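Local atomic coordinates of uncharacterized protein lp_2219 (Lactobacillus plantarum, PDB entry 3HFQ), a protein that is of unknown function but folds as a seven-bladed beta-propeller of the lactonase family, which includes 6-phosphogluconolactonases. Residues A244-V256 against A265-L277. The protein carries 1 engineered substitution. Numbering follows the deposited sequence.
Sequences AIRLSHDGHFLYV and AVFAVTADGHLTL
Five backbone hydrogen bonds join Leu254, Val256 and His252 to Phe267, Ala265 and Val269, pairing strands 253-256 and 265-269 as an antiparallel hairpin. Leu254 and Phe267 form a hydrogen-bonded pair, with N to O distances of 2.8 Å both from Leu254 N to Phe267 O and from Phe267 N to Leu254 O. At the end away from the hairpin's own turn, just after the type I turn Ser248-Gly251, Val269 N also bonds to His252 O.

Apolar side chains meet on both faces of the sheet. On one, Tyr255 and Val266 run side by side, Tyr255 CE2 lying 3.5 Å from Val266 CG1; the valine, with CG1 opposite its backbone N (chi1 -172°), brings both methyls against the ring. The phenol OH bonds to Arg315 NE and Gly320 O; an alanine here would probably take the ring's cover from the Val266 methyls and leave both groups without this hydroxyl partner. On the other face, Leu254 CD2 reaches 3.7 Å to Leu275 CD1, while Val256 CG1 comes to the edge of the Phe267 ring, 3.9 Å from CE1.

The paired strands are the middle two of a four-stranded propeller blade, flanked by strands 241-247 and 275-282. Leu254 and Leu275 pack on Phe202 and Ile211 of the preceding blade, whereas Tyr255 bonds to the following one through Arg315.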
# COMPACT_ATOMS: atom_id res chain seq x y z
N ALA A 244 -3.06 -5.69 0.36
CA ALA A 244 -2.44 -4.84 1.36
C ALA A 244 -2.01 -5.61 2.60
O ALA A 244 -2.59 -6.65 2.92
CB ALA A 244 -3.40 -3.73 1.76
N ILE A 245 -0.99 -5.10 3.28
CA ILE A 245 -0.49 -5.74 4.49
C ILE A 245 -0.14 -4.65 5.51
O ILE A 245 0.54 -3.68 5.18
CB ILE A 245 0.73 -6.65 4.17
CG1 ILE A 245 1.18 -7.40 5.43
CG2 ILE A 245 1.86 -5.82 3.59
CD1 ILE A 245 2.12 -8.56 5.13
N ARG A 246 -0.63 -4.81 6.74
CA ARG A 246 -0.40 -3.83 7.80
C ARG A 246 0.03 -4.48 9.10
O ARG A 246 -0.30 -5.64 9.36
CB ARG A 246 -1.68 -3.04 8.06
CG ARG A 246 -2.31 -2.43 6.83
CD ARG A 246 -1.53 -1.22 6.33
NE ARG A 246 -2.26 -0.54 5.26
CZ ARG A 246 -1.81 0.52 4.61
NH1 ARG A 246 -0.62 1.04 4.91
NH2 ARG A 246 -2.56 1.07 3.66
N LEU A 247 0.74 -3.73 9.94
CA LEU A 247 1.20 -4.25 11.22
C LEU A 247 0.83 -3.25 12.31
O LEU A 247 1.00 -2.05 12.13
CB LEU A 247 2.72 -4.44 11.19
CG LEU A 247 3.40 -5.10 12.39
CD1 LEU A 247 3.02 -6.57 12.47
CD2 LEU A 247 4.91 -4.96 12.25
N SER A 248 0.32 -3.75 13.43
CA SER A 248 -0.06 -2.85 14.52
C SER A 248 1.19 -2.14 15.04
O SER A 248 2.31 -2.63 14.88
CB SER A 248 -0.73 -3.64 15.65
OG SER A 248 0.10 -4.68 16.12
N HIS A 249 0.99 -0.99 15.67
CA HIS A 249 2.09 -0.19 16.20
C HIS A 249 2.97 -0.95 17.18
O HIS A 249 4.18 -0.75 17.23
CB HIS A 249 1.55 1.07 16.88
CG HIS A 249 2.60 2.08 17.22
ND1 HIS A 249 3.21 2.87 16.26
CD2 HIS A 249 3.17 2.41 18.40
CE1 HIS A 249 4.10 3.65 16.84
NE2 HIS A 249 4.10 3.39 18.14
N ASP A 250 2.36 -1.83 17.97
CA ASP A 250 3.12 -2.61 18.94
C ASP A 250 3.82 -3.80 18.28
O ASP A 250 4.61 -4.49 18.91
CB ASP A 250 2.20 -3.09 20.08
CG ASP A 250 0.99 -3.86 19.58
OD1 ASP A 250 0.05 -4.06 20.38
OD2 ASP A 250 0.99 -4.28 18.41
N GLY A 251 3.52 -4.02 17.00
CA GLY A 251 4.13 -5.11 16.26
C GLY A 251 3.61 -6.50 16.58
O GLY A 251 4.18 -7.50 16.14
N HIS A 252 2.51 -6.58 17.33
CA HIS A 252 1.94 -7.87 17.73
C HIS A 252 0.97 -8.52 16.75
O HIS A 252 0.78 -9.73 16.78
CB HIS A 252 1.24 -7.71 19.08
CG HIS A 252 2.17 -7.38 20.21
ND1 HIS A 252 1.82 -6.51 21.22
CD2 HIS A 252 3.41 -7.82 20.50
CE1 HIS A 252 2.81 -6.42 22.08
NE2 HIS A 252 3.80 -7.21 21.67
N PHE A 253 0.36 -7.72 15.89
CA PHE A 253 -0.61 -8.27 14.95
C PHE A 253 -0.41 -7.83 13.51
O PHE A 253 -0.20 -6.65 13.22
CB PHE A 253 -2.02 -7.92 15.43
CG PHE A 253 -2.36 -8.52 16.76
CD1 PHE A 253 -2.68 -9.87 16.86
CD2 PHE A 253 -2.29 -7.76 17.92
CE1 PHE A 253 -2.93 -10.45 18.10
CE2 PHE A 253 -2.54 -8.33 19.17
CZ PHE A 253 -2.86 -9.68 19.26
N LEU A 254 -0.47 -8.80 12.60
CA LEU A 254 -0.30 -8.57 11.17
C LEU A 254 -1.64 -8.77 10.46
O LEU A 254 -2.39 -9.70 10.78
CB LEU A 254 0.74 -9.54 10.60
CG LEU A 254 1.19 -9.34 9.14
CD1 LEU A 254 2.06 -8.09 9.04
CD2 LEU A 254 1.99 -10.56 8.70
N TYR A 255 -1.94 -7.90 9.50
CA TYR A 255 -3.19 -7.99 8.76
C TYR A 255 -2.93 -8.00 7.26
O TYR A 255 -2.02 -7.32 6.78
CB TYR A 255 -4.10 -6.81 9.12
CG TYR A 255 -4.41 -6.68 10.60
CD1 TYR A 255 -3.45 -6.21 11.50
CD2 TYR A 255 -5.64 -7.09 11.12
CE1 TYR A 255 -3.70 -6.15 12.87
CE2 TYR A 255 -5.91 -7.04 12.49
CZ TYR A 255 -4.93 -6.57 13.36
OH TYR A 255 -5.17 -6.57 14.72
N VAL A 256 -3.71 -8.77 6.51
CA VAL A 256 -3.57 -8.82 5.06
C VAL A 256 -4.95 -8.95 4.42
O VAL A 256 -5.83 -9.60 4.97
CB VAL A 256 -2.66 -10.00 4.61
CG1 VAL A 256 -3.30 -11.33 4.95
CG2 VAL A 256 -2.38 -9.90 3.11
N ALA A 265 -7.22 -11.23 6.83
CA ALA A 265 -6.73 -12.35 7.64
C ALA A 265 -5.85 -11.73 8.71
O ALA A 265 -4.99 -10.89 8.42
CB ALA A 265 -5.93 -13.32 6.78
N VAL A 266 -6.07 -12.13 9.96
CA VAL A 266 -5.31 -11.59 11.08
C VAL A 266 -4.33 -12.62 11.61
O VAL A 266 -4.70 -13.78 11.86
CB VAL A 266 -6.25 -11.18 12.22
CG1 VAL A 266 -5.47 -10.44 13.29
CG2 VAL A 266 -7.38 -10.31 11.67
N PHE A 267 -3.08 -12.20 11.80
CA PHE A 267 -2.04 -13.08 12.31
C PHE A 267 -1.40 -12.50 13.56
O PHE A 267 -1.18 -11.29 13.67
CB PHE A 267 -0.92 -13.27 11.28
CG PHE A 267 -1.34 -13.95 10.02
CD1 PHE A 267 -2.00 -13.24 9.01
CD2 PHE A 267 -1.07 -15.30 9.82
CE1 PHE A 267 -2.37 -13.86 7.83
CE2 PHE A 267 -1.43 -15.93 8.64
CZ PHE A 267 -2.09 -15.22 7.64
N ALA A 268 -1.09 -13.38 14.51
CA ALA A 268 -0.42 -12.97 15.73
C ALA A 268 1.06 -13.14 15.42
O ALA A 268 1.47 -14.18 14.90
CB ALA A 268 -0.83 -13.86 16.89
N VAL A 269 1.86 -12.12 15.71
CA VAL A 269 3.30 -12.18 15.47
C VAL A 269 3.95 -12.62 16.77
O VAL A 269 3.78 -11.97 17.80
CB VAL A 269 3.89 -10.81 15.08
CG1 VAL A 269 5.37 -10.96 14.78
CG2 VAL A 269 3.16 -10.24 13.88
N THR A 270 4.70 -13.72 16.72
CA THR A 270 5.36 -14.20 17.92
C THR A 270 6.87 -14.19 17.75
O THR A 270 7.40 -13.43 16.94
CB THR A 270 4.85 -15.61 18.31
OG1 THR A 270 5.02 -16.51 17.21
CG2 THR A 270 3.36 -15.53 18.67
N ALA A 271 7.56 -15.04 18.50
CA ALA A 271 9.02 -15.11 18.46
C ALA A 271 9.64 -15.24 17.07
O ALA A 271 9.16 -15.97 16.22
CB ALA A 271 9.50 -16.26 19.34
N ASP A 272 10.74 -14.51 16.88
CA ASP A 272 11.50 -14.53 15.64
C ASP A 272 10.69 -14.44 14.35
O ASP A 272 10.90 -15.22 13.42
CB ASP A 272 12.38 -15.79 15.61
CG ASP A 272 13.27 -15.90 16.84
OD1 ASP A 272 14.02 -14.94 17.13
OD2 ASP A 272 13.22 -16.95 17.52
N GLY A 273 9.76 -13.49 14.32
CA GLY A 273 8.93 -13.27 13.14
C GLY A 273 7.90 -14.33 12.77
O GLY A 273 7.35 -14.28 11.68
N HIS A 274 7.63 -15.28 13.66
CA HIS A 274 6.65 -16.31 13.34
C HIS A 274 5.23 -15.77 13.33
O HIS A 274 4.88 -14.88 14.11
CB HIS A 274 6.77 -17.49 14.30
CG HIS A 274 7.96 -18.37 14.03
ND1 HIS A 274 9.24 -18.01 14.36
CD2 HIS A 274 8.05 -19.59 13.44
CE1 HIS A 274 10.08 -18.96 13.99
NE2 HIS A 274 9.38 -19.93 13.42
N LEU A 275 4.41 -16.32 12.44
CA LEU A 275 3.02 -15.90 12.29
C LEU A 275 2.02 -17.03 12.57
O LEU A 275 2.26 -18.18 12.23
CB LEU A 275 2.79 -15.39 10.86
CG LEU A 275 3.70 -14.26 10.39
CD1 LEU A 275 3.42 -13.95 8.93
CD2 LEU A 275 3.48 -13.03 11.26
N THR A 276 0.90 -16.66 13.19
CA THR A 276 -0.17 -17.60 13.51
C THR A 276 -1.51 -16.98 13.12
O THR A 276 -1.88 -15.93 13.65
CB THR A 276 -0.21 -17.92 15.02
OG1 THR A 276 1.00 -18.60 15.40
CG2 THR A 276 -1.41 -18.80 15.35
N LEU A 277 -2.23 -17.63 12.21
CA LEU A 277 -3.53 -17.13 11.77
C LEU A 277 -4.53 -17.24 12.91
O LEU A 277 -4.74 -18.32 13.46
CB LEU A 277 -4.04 -17.94 10.58
CG LEU A 277 -5.39 -17.52 10.00
CD1 LEU A 277 -5.24 -16.18 9.30
CD2 LEU A 277 -5.88 -18.57 9.02